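Lipopolysaccharide core biosynthesis protein (Thermoplasma volcanium GSS1, PDB 3GLV) is a nucleotidyltransferase of the cytidylyltransferase-like family that probably transfers AMP from ATP to FMN to make FAD. Local coordinates at the interface of chains A and B. Sequence-based numbering; all coordinates share one arbitrary frame. Chains: chain A/B, Lipopolysaccharide core biosynthesis protein.

Contact 1: the interface of chains A and B. Residues chain A 61-64, 66; chain B 19, 61-66.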
# COMPACT_ATOMS: atom_id res chain seq x y z
N SER A 61 -0.39 -6.86 3.03
CA SER A 61 -1.45 -7.03 4.03
C SER A 61 -2.03 -5.68 4.48
O SER A 61 -3.07 -5.65 5.16
CB SER A 61 -0.88 -7.73 5.28
OG SER A 61 -0.57 -9.05 4.88
N GLU A 62 -1.35 -4.59 4.17
CA GLU A 62 -1.79 -3.28 4.64
C GLU A 62 -2.74 -2.62 3.67
O GLU A 62 -3.23 -1.51 3.96
CB GLU A 62 -0.58 -2.37 4.93
CG GLU A 62 0.27 -2.85 6.16
CD GLU A 62 -0.43 -2.69 7.48
OE1 GLU A 62 -1.32 -1.81 7.58
OE2 GLU A 62 -0.05 -3.40 8.44
N LEU A 63 -2.99 -3.25 2.52
CA LEU A 63 -3.91 -2.69 1.53
C LEU A 63 -5.38 -2.92 1.83
O LEU A 63 -5.80 -4.05 2.16
CB LEU A 63 -3.63 -3.22 0.14
CG LEU A 63 -2.21 -2.94 -0.36
CD1 LEU A 63 -1.96 -3.77 -1.61
CD2 LEU A 63 -2.02 -1.43 -0.57
N LYS A 64 -6.17 -1.86 1.67
CA LYS A 64 -7.61 -1.94 1.96
C LYS A 64 -8.23 -3.17 1.32
O LYS A 64 -8.98 -3.87 1.96
CB LYS A 64 -8.37 -0.68 1.44
CG LYS A 64 -8.13 0.60 2.29
CD LYS A 64 -8.92 1.85 1.76
CE LYS A 64 -8.52 3.18 2.46
NZ LYS A 64 -8.22 3.06 3.98
N VAL A 66 -7.10 -6.05 0.43
CA VAL A 66 -6.60 -7.35 0.73
C VAL A 66 -7.15 -7.86 2.06
O VAL A 66 -6.88 -7.30 3.16
CB VAL A 66 -5.02 -7.41 0.75
CG1 VAL A 66 -4.53 -8.79 1.11
CG2 VAL A 66 -4.43 -6.95 -0.58
N ILE B 19 4.62 2.44 7.12
CA ILE B 19 3.50 1.83 7.76
C ILE B 19 3.62 2.08 9.27
O ILE B 19 2.65 2.46 9.93
CB ILE B 19 3.42 0.33 7.50
CG1 ILE B 19 3.34 -0.01 5.98
CG2 ILE B 19 2.23 -0.23 8.20
CD1 ILE B 19 2.14 0.52 5.33
N SER B 61 -3.37 6.20 -0.66
CA SER B 61 -4.81 6.16 -0.45
C SER B 61 -5.34 4.74 -0.35
O SER B 61 -6.44 4.56 0.18
CB SER B 61 -5.55 6.85 -1.60
OG SER B 61 -5.13 8.20 -1.66
N GLU B 62 -4.55 3.75 -0.79
CA GLU B 62 -4.96 2.35 -0.78
C GLU B 62 -4.67 1.65 0.52
O GLU B 62 -4.97 0.43 0.65
CB GLU B 62 -4.27 1.60 -1.95
CG GLU B 62 -4.79 2.05 -3.36
CD GLU B 62 -6.27 1.77 -3.62
OE1 GLU B 62 -6.82 0.80 -3.09
OE2 GLU B 62 -6.92 2.50 -4.39
N LEU B 63 -4.02 2.33 1.44
CA LEU B 63 -3.70 1.72 2.73
C LEU B 63 -4.84 1.75 3.72
O LEU B 63 -5.55 2.78 3.89
CB LEU B 63 -2.51 2.41 3.36
CG LEU B 63 -1.19 2.25 2.61
CD1 LEU B 63 -0.18 3.20 3.23
CD2 LEU B 63 -0.70 0.78 2.57
N LYS B 64 -5.03 0.60 4.39
CA LYS B 64 -6.09 0.48 5.38
C LYS B 64 -6.03 1.63 6.38
O LYS B 64 -7.08 2.15 6.76
CB LYS B 64 -5.98 -0.86 6.16
CG LYS B 64 -6.42 -2.16 5.40
CD LYS B 64 -6.13 -3.49 6.27
CE LYS B 64 -6.29 -4.77 5.44
NZ LYS B 64 -7.48 -4.70 4.42
N VAL B 65 -4.84 2.01 6.84
CA VAL B 65 -4.78 3.00 7.94
C VAL B 65 -4.98 4.44 7.50
O VAL B 65 -5.13 5.31 8.37
CB VAL B 65 -3.50 2.90 8.73
CG1 VAL B 65 -3.39 1.51 9.21
CG2 VAL B 65 -2.30 3.26 7.84
N VAL B 66 -5.08 4.67 6.17
CA VAL B 66 -5.22 6.02 5.64
C VAL B 66 -6.69 6.37 5.32
O VAL B 66 -7.30 5.73 4.47
CB VAL B 66 -4.36 6.24 4.36
CG1 VAL B 66 -4.56 7.63 3.81
CG2 VAL B 66 -2.87 5.95 4.62
O HOH W 1 -2.58 0.12 6.28

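Contact 2: the interface of chains A and B. Residues chain A 13-16, 19; chain B 13, 51, 59.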
# COMPACT_ATOMS: atom_id res chain seq x y z
N ILE A 13 8.28 -3.95 -5.35
CA ILE A 13 8.07 -2.52 -5.17
C ILE A 13 6.64 -2.24 -5.56
O ILE A 13 6.29 -2.41 -6.75
CB ILE A 13 8.98 -1.67 -6.06
CG1 ILE A 13 10.44 -2.00 -5.81
CG2 ILE A 13 8.71 -0.11 -5.85
CD1 ILE A 13 10.83 -1.79 -4.38
N LEU A 14 5.81 -1.82 -4.59
CA LEU A 14 4.37 -1.64 -4.89
C LEU A 14 4.17 -0.51 -5.87
O LEU A 14 4.80 0.57 -5.74
CB LEU A 14 3.50 -1.38 -3.65
CG LEU A 14 3.07 -2.55 -2.77
CD1 LEU A 14 2.23 -2.15 -1.58
CD2 LEU A 14 2.30 -3.59 -3.66
N HIS A 15 3.32 -0.74 -6.85
CA HIS A 15 2.96 0.29 -7.78
C HIS A 15 1.49 0.17 -8.23
O HIS A 15 0.81 -0.76 -7.82
CB HIS A 15 3.90 0.28 -8.93
CG HIS A 15 3.92 -1.00 -9.68
ND1 HIS A 15 2.82 -1.49 -10.36
CD2 HIS A 15 4.92 -1.90 -9.87
CE1 HIS A 15 3.14 -2.62 -10.96
NE2 HIS A 15 4.41 -2.90 -10.67
N LEU A 16 1.02 1.11 -9.05
CA LEU A 16 -0.39 1.18 -9.36
C LEU A 16 -0.89 0.03 -10.25
O LEU A 16 -2.09 -0.26 -10.31
CB LEU A 16 -0.78 2.56 -9.94
CG LEU A 16 -0.86 3.68 -8.88
CD1 LEU A 16 -1.08 5.03 -9.47
CD2 LEU A 16 -1.94 3.41 -7.83
N ILE A 19 -1.91 -2.39 -7.72
CA ILE A 19 -3.18 -1.93 -7.18
C ILE A 19 -4.32 -2.28 -8.14
O ILE A 19 -5.40 -2.73 -7.70
CB ILE A 19 -3.18 -0.42 -6.94
CG1 ILE A 19 -2.12 -0.01 -5.89
CG2 ILE A 19 -4.59 0.06 -6.50
CD1 ILE A 19 -2.20 -0.89 -4.56
N ILE B 13 8.91 5.11 -2.41
CA ILE B 13 8.94 3.61 -2.32
C ILE B 13 8.33 3.21 -0.98
O ILE B 13 8.94 3.45 0.08
CB ILE B 13 10.37 3.05 -2.46
CG1 ILE B 13 11.00 3.51 -3.78
CG2 ILE B 13 10.39 1.48 -2.41
CD1 ILE B 13 10.45 2.79 -5.00
N PHE B 51 8.45 7.95 -8.34
CA PHE B 51 7.06 7.94 -8.79
C PHE B 51 6.52 9.38 -8.71
O PHE B 51 6.85 10.13 -7.79
CB PHE B 51 6.23 7.03 -7.91
CG PHE B 51 6.50 5.53 -8.08
CD1 PHE B 51 5.95 4.81 -9.16
CD2 PHE B 51 7.22 4.82 -7.11
CE1 PHE B 51 6.15 3.40 -9.29
CE2 PHE B 51 7.42 3.42 -7.23
CZ PHE B 51 6.89 2.71 -8.31
N LEU B 59 -1.36 5.54 -4.35
CA LEU B 59 -0.92 4.38 -3.61
C LEU B 59 -1.12 4.56 -2.13
O LEU B 59 -1.59 3.68 -1.46
CB LEU B 59 0.54 4.08 -3.95
CG LEU B 59 1.12 2.76 -3.57
CD1 LEU B 59 0.16 1.59 -3.93
CD2 LEU B 59 2.47 2.57 -4.27

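Contact 1: the interface of chains A and B
The ammonium nitrogen NZ of A:Lys64 is gripped by two backbone carbonyls of chain B. A:Lys64 NZ donates to B:Leu63 O at 2.7 Å and to B:Val66 O at 2.9 Å, in both cases from above the carbonyl plane and not along a lone pair. B:Lys64 O lies 3.1 Å from A:Lys64 NZ, but nearly in line with the CE-NZ bond, so this is a poorly aimed and mainly electrostatic contact. Lysine suits this place because its chain runs nearly straight through chi2 and chi3, alongside the partner backbone, and then bends at chi4 (-38°) to turn the ammonium into the carbonyl cluster. The gathered carbonyl dipoles would probably favour the charged form. B:Lys64 reaches back to chain A in the same way, and the two lysines lie so close that A:Lys64 CA touches B:Lys64 CG at 3.6 Å. An alanine in place of A:Lys64 would have no ammonium, and is likely to leave these carbonyls of chain B without their donor and to weaken that half of the joint.

Between the lysines the main chains pair as a short antiparallel bridge at A:Leu63 and B:Leu63. A:Lys64 N donates to B:Glu62 O at 2.8 Å, almost straight (174° at H), and a twin bond runs the other way. Leucine supplies a methyl that packs beneath the bridge: the two CD2 groups turn toward each other, each also touching CB of the partner's glutamate.

A:Glu62 bends at chi2 (-69°), which turns OE1 to the same side as its own carbonyl oxygen, so that both can hold one water. That water sits 2.6 Å from A:Glu62 OE1 and meets B:Val65 N at 3.0 Å, linking the two chains. Glutamate fits by pairing this carboxylate with an aliphatic stem that crosses B:Ile19 obliquely; A:Glu62 CD meets B:Ile19 CG2 at 3.7 Å. Built from lysine ammoniums on partner carbonyls around a short backbone bridge, the two-fold patch joins the subunits of the homodimer.

Contact 2: the interface of chains A and B
B:Leu59 forms the apolar centre, its two methyls divided between different parts of chain A. Its CG lies anti to the backbone N (chi1 -165°). B:Leu59 CD1 presses obliquely on A:Ile19, 3.4 Å from its CG1 and 3.5 Å from its CD1, tighter than usual van der Waals packing. The other branch, B:Leu59 CD2, faces the backbone carbonyl oxygen of A:Leu14 at 3.4 Å. A forked leucine suits a place where a helix and a loop must be touched at once.

Farther out the two copies of Ile13 cross obliquely near the two-fold. A:Ile13 CG2 meets B:Ile13 CD1 at 3.5 Å, and the opposite methyls close the pair more loosely; branched isoleucine can give both CG2 and CD1 to its twin. B:Phe51 fits alongside, receiving A:Ile13 CG2 at its edge, in the ring plane, 4.0 Å from CE2. Flat and broad, the ring spans from this isoleucine to CB of A:His15.

At the polar rim, A:Leu14 O also lies 3.9 Å from B:Phe51 CZ. A:His15 contributes its CB, while chi1 of 60°, the crowded position, sets where its imidazole goes. With A:Leu16 it begins the HxGH nucleotide-binding motif. The patch packs helix 53-61 of chain B, with B:Phe51 two residues ahead of it and B:Ile13 of its own loop, against the loop between strand 4-9 and helix 16-26 of chain A and the first turns of that helix.

The C-alpha centres of contact 1 and contact 2 lie about 12 Å apart, on one continuous two-fold interface. Helix 16-26 serves both through Ile19, which faces the partner's Glu62 in contact 1 and its Leu59 in contact 2. Helix 53-61 is shared too: Leu59 packs in contact 2, while its end at Ser61 leads into the bridging segment of contact 1. Polar backbone pairing thus adjoins an apolar side-chain patch, so the two should reinforce each other. Because contact 2 abuts the ATP-binding motif, dimer formation may help to hold the nucleotide site in shape.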